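Local coordinates for protein 6-phospho-alpha-glucosidase (Merdibacter massiliensis, PDB 6VC6) that probably hydrolyses 6-phospho-alpha-glucosides as a family 4 glycoside hydrolase that works with bound NAD and a manganese ion, at residues V124-S129 / I142-N147; Q132-Q135 / N139-I142; L156-P161 / S390-V395. One frame throughout, in Å; residues are numbered along the deposited sequence.

Interaction 1 (V124-S129 / I142-N147); sequences VDMIES and ILNYSN. With NAD (nicotinamide-adenine-dinucleotide), chain G; G6P (6-O-phosphono-alpha-D-glucopyranose), chain F.
At the carboxyl end of strand 141-144 in the Rossmann-like nucleotide-binding sheet, helix 113-136 packs on the turn that carries the NAD and sugar pocket, and selenomethionine Met126 meets Asn144 and Ser146 there. The Met126 chain folds back at chi2 and chi3 (-66° and -59°), which swings its methyl CE to within 3.3 Å of Asn144 OD1. Its selenium sits 3.8 Å from Ser146 OG, so a soft, apolar end backs a polar cluster. That cluster is knitted within 142-147: Ser146 OG donates to Asn144 OD1 at 2.8 Å, tilted slightly from the carbonyl plane, and a weak bond from Ser146 N reaches the same oxygen. Asn144 ND2 returns a bond to Ser146 O at 3.3 Å, on a lone pair in the carbonyl plane, while Asn168 takes its stronger bond. With both ends of the amide engaged, its flip state is fixed in a buried place.

The ligands are bound by neighbouring residues of the same two segments. Asp125 OD2 accepts from the adenine amine N6A of NAD at 3.0 Å, and Tyr145 O takes the nicotinamide amide N7N in a nearly straight bond (3.0 Å, 169°). Asn147 ND2 is shared, donating to NAD O2D and, at 2.7 Å, to G6P O3, which brings the nicotinamide ribose and the sugar to one amide; Asn147 OD1 is held by Ala149 N. One helix and one strand end thus serve both halves of the dinucleotide, as in the NAD-dependent active site of family 4 glycoside hydrolases.

Interaction 2 (Q132-Q135 / N139-I142); sequences QIRQ and NAWI
This is a polar and apolar helix-to-strand contact at the tight connection between helix 113-136 and strand 141-144: Arg134 reaches across to the backbone of Ala140, and Ile142 packs its CD1 against one face of the guanidinium. The guanidinium takes hold of a single acceptor, Ala140 O, with both terminal nitrogens. NH2 makes the shorter and straighter bond to Ala140 O (2.9 Å, 162°), its donor tilted a little from the carbonyl plane; NH1 adds a longer one at 3.3 Å, bent to 136°, that approaches almost in line with the C=O bond. The oxygen lies close to the guanidinium plane in both, so the pair also sets the tilt of the flat group.

On the face that Ile142 meets, CD1 stands 3.4 Å above the plane over its centre and 3.5 Å from Arg134 CZ. The arginine side chain arrives there through a bend at chi2 (-39°), which turns the guanidinium from the helix surface toward the strand. Beside it Ile133 extends the apolar layer, its CG2 meeting CD1 of Ile142 tip to tip at 4.0 Å. The arginine's charge is answered mainly by Asp163, in a salt bridge to NE, and NH2 also bonds Ser137 O in the turn itself.

Around the contact, Ile133 and Ile142 both pack on Ile81 and Met83 of strand 80-83, while Arg134 touches Ile166 of strand 166-169, placing this part of the helix across the strands that border 141-144 in the parallel part of the sheet.

Interaction 3 (L156-P161 / S390-V395); sequences LRREFP and SEKLLV
Packing of a methyl on a guanidinium face, a weak hydrogen bond and a group of like charges join the last turn of helix 149-159 to helix 378-400, and Arg158 and Val395 make the packing part. Val395 CG2 lies over one face of the Arg158 guanidinium, 3.2 Å from its plane and displaced toward the rim, 3.4 Å from CZ. The arginine chain runs out extended from CG to NE, which carries the flat group to the second helix.

Hydrogen bonding across the two segments is slight. Arg158 NH2 approaches Lys392 O at 3.1 Å, but the angle of 124° makes this a weak bond. The stronger ties of this guanidinium are salt bridges, NH1 to Asp396 and NE to Glu154.

The charged group brings Arg157 NH2 to 3.5 Å from Lys392 NZ, the two side chains crossing at about a right angle. Glu154 forms salt bridges with Arg157, Arg158 and Lys392, so the nearness of like charges is probably offset by its carboxylate; Lys392 NZ also bonds Asp354 O. A leucine in place of Arg158 would remove the guanidinium and would probably leave Asp396 without its cationic mate and Val395 without the flat group laid over its methyl.

Nearby, Val395 and Leu394 touch Ile151 about two turns before Arg158 on helix 149-159, Leu394 and Ser390 meet Met116 of helix 113-136, and Leu393 faces helix 403-412, so helix 378-400 is packed among three others.

How the interactions relate
From the N terminus, helix 113-136 comes first, and both early contacts fold it back on the strand that follows. Interaction 2 closes the short turn between them and nests inside interaction 1, which spans the same connection from residues farther from the turn; they share Ile142, and their centres lie 11 Å apart. The chain then enters helix 149-159, whose end forms interaction 3 with a helix 229 residues later, joining the nucleotide-binding part to the C-terminal region. Interactions 1 and 3 follow in series without crossing, yet touch: Ile127 packs on Glu159 and Leu156, linking helices 113-136 and 149-159 on the same side of the sheet.

Interaction 1 (V124-S129 / I142-N147)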
loop_
_atom_site.group_PDB
_atom_site.type_symbol
_atom_site.label_atom_id
_atom_site.label_comp_id
_atom_site.label_asym_id
_atom_site.label_seq_id
_atom_site.Cartn_x
_atom_site.Cartn_y
_atom_site.Cartn_z
ATOM N N VAL A 124 -11.522 -6.108 9.414
ATOM C CA VAL A 124 -12.558 -5.681 10.350
ATOM C C VAL A 124 -12.761 -4.173 10.274
ATOM O O VAL A 124 -13.892 -3.686 10.168
ATOM C CB VAL A 124 -12.200 -6.131 11.779
ATOM C CG1 VAL A 124 -13.150 -5.506 12.790
ATOM C CG2 VAL A 124 -12.223 -7.649 11.879
ATOM N N ASP A 125 -11.666 -3.410 10.314
ATOM C CA ASP A 125 -11.775 -1.960 10.412
ATOM C C ASP A 125 -12.085 -1.302 9.071
ATOM O O ASP A 125 -12.746 -0.257 9.044
ATOM C CB ASP A 125 -10.488 -1.376 10.999
ATOM C CG ASP A 125 -10.407 -1.538 12.506
ATOM O OD1 ASP A 125 -11.171 -2.355 13.062
ATOM O OD2 ASP A 125 -9.578 -0.847 13.135
HETATM N N MSE A 126 -11.611 -1.859 7.969
HETATM C CA MSE A 126 -11.895 -1.297 6.662
HETATM C C MSE A 126 -13.353 -1.461 6.280
HETATM O O MSE A 126 -13.942 -0.504 5.798
HETATM C CB MSE A 126 -11.024 -1.888 5.566
HETATM C CG MSE A 126 -9.596 -1.364 5.515
HETATM SE SE MSE A 126 -9.431 0.524 5.053
HETATM C CE MSE A 126 -10.288 0.523 3.314
ATOM N N ILE A 127 -13.935 -2.634 6.480
ATOM C CA ILE A 127 -15.337 -2.879 6.161
ATOM C C ILE A 127 -16.243 -2.034 7.050
ATOM O O ILE A 127 -17.265 -1.503 6.596
ATOM C CB ILE A 127 -15.650 -4.382 6.279
ATOM C CG1 ILE A 127 -14.999 -5.141 5.119
ATOM C CG2 ILE A 127 -17.151 -4.628 6.315
ATOM C CD1 ILE A 127 -15.121 -6.639 5.216
ATOM N N GLU A 128 -15.873 -1.880 8.324
ATOM C CA GLU A 128 -16.641 -1.018 9.217
ATOM C C GLU A 128 -16.578 0.437 8.768
ATOM O O GLU A 128 -17.573 1.167 8.856
ATOM C CB GLU A 128 -16.126 -1.163 10.649
ATOM C CG GLU A 128 -16.944 -0.417 11.691
ATOM C CD GLU A 128 -16.225 -0.308 13.025
ATOM O OE1 GLU A 128 -15.063 0.151 13.041
ATOM O OE2 GLU A 128 -16.820 -0.686 14.056
ATOM N N SER A 129 -15.418 0.875 8.276
ATOM C CA SER A 129 -15.255 2.276 7.904
ATOM C C SER A 129 -15.984 2.600 6.605
ATOM O O SER A 129 -16.604 3.664 6.487
ATOM C CB SER A 129 -13.770 2.618 7.783
ATOM O OG SER A 129 -13.595 3.975 7.417
ATOM N N ILE A 142 -13.462 6.425 -3.316
ATOM C CA ILE A 142 -12.660 5.986 -2.182
ATOM C C ILE A 142 -11.326 5.484 -2.717
ATOM O O ILE A 142 -11.260 4.436 -3.370
ATOM C CB ILE A 142 -13.382 4.907 -1.364
ATOM C CG1 ILE A 142 -14.586 5.512 -0.637
ATOM C CG2 ILE A 142 -12.429 4.261 -0.376
ATOM C CD1 ILE A 142 -15.464 4.492 0.051
ATOM N N LEU A 143 -10.263 6.238 -2.452
ATOM C CA LEU A 143 -8.905 5.855 -2.815
ATOM C C LEU A 143 -8.199 5.360 -1.560
ATOM O O LEU A 143 -8.044 6.116 -0.594
ATOM C CB LEU A 143 -8.150 7.032 -3.436
ATOM C CG LEU A 143 -8.879 7.804 -4.539
ATOM C CD1 LEU A 143 -7.959 8.837 -5.170
ATOM C CD2 LEU A 143 -9.425 6.855 -5.594
ATOM N N ASN A 144 -7.772 4.101 -1.573
ATOM C CA ASN A 144 -7.292 3.429 -0.372
ATOM C C ASN A 144 -5.807 3.111 -0.491
ATOM O O ASN A 144 -5.385 2.431 -1.433
ATOM C CB ASN A 144 -8.085 2.148 -0.114
ATOM C CG ASN A 144 -7.575 1.386 1.089
ATOM O OD1 ASN A 144 -7.509 1.926 2.192
ATOM N ND2 ASN A 144 -7.205 0.128 0.881
ATOM N N TYR A 145 -5.031 3.514 0.488
ATOM C CA TYR A 145 -3.648 3.136 0.586
ATOM C C TYR A 145 -3.504 2.067 1.667
ATOM O O TYR A 145 -2.506 1.387 1.728
ATOM C CB TYR A 145 -2.845 4.347 1.015
ATOM C CG TYR A 145 -1.942 4.967 -0.007
ATOM C CD1 TYR A 145 -1.652 6.303 0.047
ATOM C CD2 TYR A 145 -1.355 4.221 -0.991
ATOM C CE1 TYR A 145 -0.806 6.889 -0.856
ATOM C CE2 TYR A 145 -0.513 4.797 -1.906
ATOM C CZ TYR A 145 -0.243 6.134 -1.827
ATOM O OH TYR A 145 0.588 6.720 -2.723
ATOM N N SER A 146 -4.517 1.925 2.515
ATOM C CA SER A 146 -4.391 1.129 3.730
ATOM C C SER A 146 -4.041 -0.325 3.450
ATOM O O SER A 146 -4.682 -0.981 2.651
ATOM C CB SER A 146 -5.689 1.186 4.541
ATOM O OG SER A 146 -6.201 2.498 4.639
ATOM N N ASN A 147 -3.035 -0.818 4.158
ATOM C CA ASN A 147 -2.503 -2.163 3.970
ATOM C C ASN A 147 -3.103 -3.203 4.926
ATOM O O ASN A 147 -3.720 -2.809 5.897
ATOM C CB ASN A 147 -0.983 -2.153 4.091
ATOM C CG ASN A 147 -0.297 -1.890 2.772
ATOM O OD1 ASN A 147 -0.593 -2.524 1.775
ATOM N ND2 ASN A 147 0.627 -0.953 2.767
HETATM P PA NAD G . 0.383 5.313 11.479
HETATM O O1A NAD G . 1.398 6.423 11.609
HETATM O O2A NAD G . 0.101 4.408 12.653
HETATM O O5B NAD G . -1.012 5.952 10.997
HETATM C C5B NAD G . -2.223 5.212 11.105
HETATM C C4B NAD G . -3.348 6.141 11.531
HETATM O O4B NAD G . -4.611 5.544 11.230
HETATM C C3B NAD G . -3.302 6.382 13.031
HETATM O O3B NAD G . -3.338 7.787 13.290
HETATM C C2B NAD G . -4.558 5.735 13.575
HETATM O O2B NAD G . -5.128 6.534 14.614
HETATM C C1B NAD G . -5.471 5.674 12.363
HETATM N N9A NAD G . -6.429 4.546 12.450
HETATM C C8A NAD G . -6.171 3.291 12.863
HETATM N N7A NAD G . -7.292 2.524 12.820
HETATM C C5A NAD G . -8.296 3.301 12.374
HETATM C C6A NAD G . -9.742 3.132 12.091
HETATM N N6A NAD G . -10.359 1.941 12.280
HETATM N N1A NAD G . -10.424 4.207 11.636
HETATM C C2A NAD G . -9.827 5.398 11.441
HETATM N N3A NAD G . -8.523 5.622 11.678
HETATM C C4A NAD G . -7.722 4.633 12.138
HETATM O O3 NAD G . 0.763 4.393 10.214
HETATM P PN NAD G . 1.669 4.922 8.995
HETATM O O1N NAD G . 3.053 4.335 9.141
HETATM O O2N NAD G . 1.480 6.412 8.831
HETATM O O5D NAD G . 0.936 4.181 7.773
HETATM C C5D NAD G . -0.279 4.703 7.242
HETATM C C4D NAD G . -0.905 3.644 6.347
HETATM O O4D NAD G . -0.515 3.859 4.989
HETATM C C3D NAD G . -0.416 2.258 6.739
HETATM O O3D NAD G . -1.536 1.373 6.813
HETATM C C2D NAD G . 0.466 1.824 5.591
HETATM O O2D NAD G . 0.383 0.414 5.378
HETATM C C1D NAD G . -0.132 2.600 4.434
HETATM N N1N NAD G . 0.795 2.743 3.314
HETATM C C2N NAD G . 0.474 2.113 2.183
HETATM C C3N NAD G . 1.287 2.187 1.067
HETATM C C7N NAD G . 0.880 1.456 -0.177
HETATM O O7N NAD G . 1.686 1.313 -1.080
HETATM N N7N NAD G . -0.359 0.971 -0.252
HETATM C C4N NAD G . 2.451 2.944 1.125
HETATM C C5N NAD G . 2.767 3.589 2.316
HETATM C C6N NAD G . 1.910 3.478 3.408
HETATM C C1 G6P F . 6.454 0.043 0.478
HETATM C C2 G6P F . 5.007 -0.380 0.186
HETATM C C3 G6P F . 4.018 -0.041 1.286
HETATM C C4 G6P F . 4.654 -0.332 2.625
HETATM C C5 G6P F . 5.778 0.668 2.817
HETATM C C6 G6P F . 6.530 0.347 4.102
HETATM O O1 G6P F . 6.923 0.894 -0.575
HETATM O O2 G6P F . 4.574 0.232 -1.036
HETATM O O3 G6P F . 2.816 -0.804 1.139
HETATM O O4 G6P F . 3.679 -0.176 3.660
HETATM O O5 G6P F . 6.738 0.653 1.754
HETATM O O6 G6P F . 7.144 1.536 4.583
HETATM P P G6P F . 7.750 1.597 6.071
HETATM O O1P G6P F . 6.542 1.926 6.915
HETATM O O2P G6P F . 8.320 0.217 6.306
HETATM O O3P G6P F . 8.796 2.683 5.992
#

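Interaction 2 (Q132-Q135 / N139-I142)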
loop_
_atom_site.group_PDB
_atom_site.type_symbol
_atom_site.label_atom_id
_atom_site.label_comp_id
_atom_site.label_asym_id
_atom_site.label_seq_id
_atom_site.Cartn_x
_atom_site.Cartn_y
_atom_site.Cartn_z
ATOM N N GLN A 132 -19.671 3.109 7.089
ATOM C CA GLN A 132 -19.956 4.433 7.609
ATOM C C GLN A 132 -19.929 5.481 6.515
ATOM O O GLN A 132 -20.805 6.329 6.451
ATOM C CB GLN A 132 -18.971 4.810 8.704
ATOM C CG GLN A 132 -19.180 4.073 10.008
ATOM C CD GLN A 132 -18.235 4.544 11.091
ATOM O OE1 GLN A 132 -17.247 5.203 10.819
ATOM N NE2 GLN A 132 -18.546 4.211 12.326
ATOM N N ILE A 133 -18.933 5.398 5.642
ATOM C CA ILE A 133 -18.766 6.363 4.570
ATOM C C ILE A 133 -19.953 6.324 3.623
ATOM O O ILE A 133 -20.458 7.349 3.218
ATOM C CB ILE A 133 -17.481 6.076 3.765
ATOM C CG1 ILE A 133 -16.239 6.258 4.638
ATOM C CG2 ILE A 133 -17.392 6.961 2.534
ATOM C CD1 ILE A 133 -14.997 5.623 4.067
ATOM N N ARG A 134 -20.392 5.119 3.292
ATOM C CA ARG A 134 -21.491 4.916 2.369
ATOM C C ARG A 134 -22.818 5.389 2.946
ATOM O O ARG A 134 -23.768 5.635 2.220
ATOM C CB ARG A 134 -21.549 3.469 1.893
ATOM C CG ARG A 134 -20.428 3.100 0.936
ATOM C CD ARG A 134 -20.124 4.219 -0.040
ATOM N NE ARG A 134 -19.225 3.794 -1.097
ATOM C CZ ARG A 134 -18.453 4.610 -1.799
ATOM N NH1 ARG A 134 -17.668 4.133 -2.738
ATOM N NH2 ARG A 134 -18.466 5.906 -1.566
ATOM N N GLN A 135 -22.874 5.470 4.268
ATOM C CA GLN A 135 -24.016 6.026 4.975
ATOM C C GLN A 135 -24.237 7.509 4.650
ATOM O O GLN A 135 -25.362 7.976 4.624
ATOM C CB GLN A 135 -23.876 5.817 6.483
ATOM C CG GLN A 135 -24.612 4.597 7.007
ATOM C CD GLN A 135 -24.114 4.132 8.368
ATOM O OE1 GLN A 135 -23.799 4.938 9.240
ATOM N NE2 GLN A 135 -24.057 2.823 8.555
ATOM N N ASN A 139 -21.676 8.066 -3.305
ATOM C CA ASN A 139 -20.981 8.193 -4.576
ATOM C C ASN A 139 -19.557 8.759 -4.535
ATOM O O ASN A 139 -18.974 9.027 -5.572
ATOM C CB ASN A 139 -21.852 8.944 -5.576
ATOM C CG ASN A 139 -23.289 8.462 -5.560
ATOM O OD1 ASN A 139 -23.562 7.291 -5.817
ATOM N ND2 ASN A 139 -24.212 9.357 -5.233
ATOM N N ALA A 140 -19.004 8.953 -3.347
ATOM C CA ALA A 140 -17.649 9.474 -3.244
ATOM C C ALA A 140 -16.649 8.430 -3.724
ATOM O O ALA A 140 -16.829 7.228 -3.507
ATOM C CB ALA A 140 -17.338 9.877 -1.804
ATOM N N TRP A 141 -15.595 8.893 -4.390
ATOM C CA TRP A 141 -14.523 8.006 -4.822
ATOM C C TRP A 141 -13.615 7.704 -3.636
ATOM O O TRP A 141 -13.064 8.623 -3.019
ATOM C CB TRP A 141 -13.730 8.633 -5.965
ATOM C CG TRP A 141 -14.100 8.098 -7.315
ATOM C CD1 TRP A 141 -14.831 8.732 -8.276
ATOM C CD2 TRP A 141 -13.760 6.812 -7.852
ATOM N NE1 TRP A 141 -14.965 7.924 -9.379
ATOM C CE2 TRP A 141 -14.317 6.740 -9.144
ATOM C CE3 TRP A 141 -13.038 5.717 -7.367
ATOM C CZ2 TRP A 141 -14.176 5.617 -9.957
ATOM C CZ3 TRP A 141 -12.899 4.602 -8.176
ATOM C CH2 TRP A 141 -13.466 4.562 -9.456
ATOM N N ILE A 142 -13.462 6.425 -3.316
ATOM C CA ILE A 142 -12.660 5.986 -2.182
ATOM C C ILE A 142 -11.326 5.484 -2.717
ATOM O O ILE A 142 -11.260 4.436 -3.370
ATOM C CB ILE A 142 -13.382 4.907 -1.364
ATOM C CG1 ILE A 142 -14.586 5.512 -0.637
ATOM C CG2 ILE A 142 -12.429 4.261 -0.376
ATOM C CD1 ILE A 142 -15.464 4.492 0.051
#

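Interaction 3 (L156-P161 / S390-V395)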
loop_
_atom_site.group_PDB
_atom_site.type_symbol
_atom_site.label_atom_id
_atom_site.label_comp_id
_atom_site.label_asym_id
_atom_site.label_seq_id
_atom_site.Cartn_x
_atom_site.Cartn_y
_atom_site.Cartn_z
ATOM N N LEU A 156 -12.896 -6.408 0.367
ATOM C CA LEU A 156 -13.821 -5.394 -0.128
ATOM C C LEU A 156 -14.537 -5.857 -1.391
ATOM O O LEU A 156 -15.650 -5.397 -1.673
ATOM C CB LEU A 156 -13.077 -4.083 -0.385
ATOM C CG LEU A 156 -12.514 -3.385 0.855
ATOM C CD1 LEU A 156 -11.946 -2.020 0.500
ATOM C CD2 LEU A 156 -13.576 -3.265 1.940
ATOM N N ARG A 157 -13.918 -6.755 -2.159
ATOM C CA ARG A 157 -14.591 -7.324 -3.323
ATOM C C ARG A 157 -15.831 -8.106 -2.910
ATOM O O ARG A 157 -16.865 -8.052 -3.587
ATOM C CB ARG A 157 -13.623 -8.219 -4.099
ATOM C CG ARG A 157 -14.256 -8.958 -5.269
ATOM C CD ARG A 157 -13.321 -10.021 -5.828
ATOM N NE ARG A 157 -13.191 -11.172 -4.937
ATOM C CZ ARG A 157 -14.073 -12.164 -4.865
ATOM N NH1 ARG A 157 -15.158 -12.148 -5.629
ATOM N NH2 ARG A 157 -13.874 -13.173 -4.029
ATOM N N ARG A 158 -15.750 -8.832 -1.793
ATOM C CA ARG A 158 -16.888 -9.614 -1.327
ATOM C C ARG A 158 -17.922 -8.744 -0.623
ATOM O O ARG A 158 -19.129 -8.934 -0.812
ATOM C CB ARG A 158 -16.414 -10.725 -0.390
ATOM C CG ARG A 158 -15.376 -11.661 -0.987
ATOM C CD ARG A 158 -15.242 -12.915 -0.140
ATOM N NE ARG A 158 -14.038 -13.677 -0.458
ATOM C CZ ARG A 158 -13.689 -14.804 0.155
ATOM N NH1 ARG A 158 -14.451 -15.296 1.123
ATOM N NH2 ARG A 158 -12.575 -15.436 -0.194
ATOM N N GLU A 159 -17.471 -7.787 0.192
ATOM C CA GLU A 159 -18.403 -6.995 0.988
ATOM C C GLU A 159 -19.175 -6.005 0.124
ATOM O O GLU A 159 -20.363 -5.759 0.364
ATOM C CB GLU A 159 -17.655 -6.263 2.100
ATOM C CG GLU A 159 -18.560 -5.514 3.066
ATOM C CD GLU A 159 -19.328 -6.441 3.988
ATOM O OE1 GLU A 159 -18.778 -7.497 4.365
ATOM O OE2 GLU A 159 -20.482 -6.113 4.335
ATOM N N PHE A 160 -18.524 -5.426 -0.882
ATOM C CA PHE A 160 -19.132 -4.415 -1.747
ATOM C C PHE A 160 -18.986 -4.843 -3.201
ATOM O O PHE A 160 -18.198 -4.265 -3.960
ATOM C CB PHE A 160 -18.500 -3.044 -1.504
ATOM C CG PHE A 160 -18.472 -2.640 -0.058
ATOM C CD1 PHE A 160 -19.594 -2.094 0.545
ATOM C CD2 PHE A 160 -17.326 -2.812 0.703
ATOM C CE1 PHE A 160 -19.572 -1.723 1.877
ATOM C CE2 PHE A 160 -17.298 -2.443 2.035
ATOM C CZ PHE A 160 -18.425 -1.900 2.624
ATOM N N PRO A 161 -19.746 -5.855 -3.628
ATOM C CA PRO A 161 -19.585 -6.349 -5.005
ATOM C C PRO A 161 -20.107 -5.388 -6.057
ATOM O O PRO A 161 -19.635 -5.427 -7.200
ATOM C CB PRO A 161 -20.376 -7.663 -4.997
ATOM C CG PRO A 161 -21.421 -7.453 -3.954
ATOM C CD PRO A 161 -20.787 -6.593 -2.892
ATOM N N SER A 390 -3.793 -18.311 -0.600
ATOM C CA SER A 390 -3.601 -18.042 0.821
ATOM C C SER A 390 -4.374 -16.802 1.253
ATOM O O SER A 390 -4.964 -16.777 2.340
ATOM C CB SER A 390 -2.112 -17.884 1.128
ATOM O OG SER A 390 -1.900 -17.577 2.494
ATOM N N GLU A 391 -4.387 -15.765 0.414
ATOM C CA GLU A 391 -5.129 -14.553 0.748
ATOM C C GLU A 391 -6.630 -14.812 0.773
ATOM O O GLU A 391 -7.333 -14.327 1.667
ATOM C CB GLU A 391 -4.792 -13.441 -0.245
ATOM C CG GLU A 391 -3.314 -13.088 -0.312
ATOM C CD GLU A 391 -3.011 -12.087 -1.410
ATOM O OE1 GLU A 391 -3.909 -11.820 -2.235
ATOM O OE2 GLU A 391 -1.874 -11.570 -1.451
ATOM N N LYS A 392 -7.139 -15.574 -0.197
ATOM C CA LYS A 392 -8.572 -15.842 -0.242
ATOM C C LYS A 392 -9.011 -16.755 0.896
ATOM O O LYS A 392 -10.147 -16.647 1.372
ATOM C CB LYS A 392 -8.952 -16.447 -1.593
ATOM C CG LYS A 392 -8.985 -15.432 -2.725
ATOM C CD LYS A 392 -9.176 -16.106 -4.072
ATOM C CE LYS A 392 -9.403 -15.078 -5.170
ATOM N NZ LYS A 392 -10.658 -14.304 -4.955
ATOM N N LEU A 393 -8.133 -17.655 1.344
ATOM C CA LEU A 393 -8.455 -18.473 2.508
ATOM C C LEU A 393 -8.467 -17.644 3.785
ATOM O O LEU A 393 -9.206 -17.964 4.723
ATOM C CB LEU A 393 -7.462 -19.628 2.633
ATOM C CG LEU A 393 -7.598 -20.764 1.615
ATOM C CD1 LEU A 393 -6.319 -21.585 1.558
ATOM C CD2 LEU A 393 -8.794 -21.644 1.943
ATOM N N LEU A 394 -7.665 -16.578 3.840
ATOM C CA LEU A 394 -7.618 -15.751 5.042
ATOM C C LEU A 394 -8.919 -14.980 5.233
ATOM O O LEU A 394 -9.510 -15.002 6.319
ATOM C CB LEU A 394 -6.431 -14.790 4.975
ATOM C CG LEU A 394 -6.239 -13.933 6.226
ATOM C CD1 LEU A 394 -5.775 -14.787 7.398
ATOM C CD2 LEU A 394 -5.264 -12.798 5.962
ATOM N N VAL A 395 -9.382 -14.288 4.189
ATOM C CA VAL A 395 -10.651 -13.580 4.297
ATOM C C VAL A 395 -11.821 -14.554 4.338
ATOM O O VAL A 395 -12.927 -14.171 4.739
ATOM C CB VAL A 395 -10.813 -12.564 3.150
ATOM C CG1 VAL A 395 -9.526 -11.777 2.954
ATOM C CG2 VAL A 395 -11.212 -13.266 1.874
#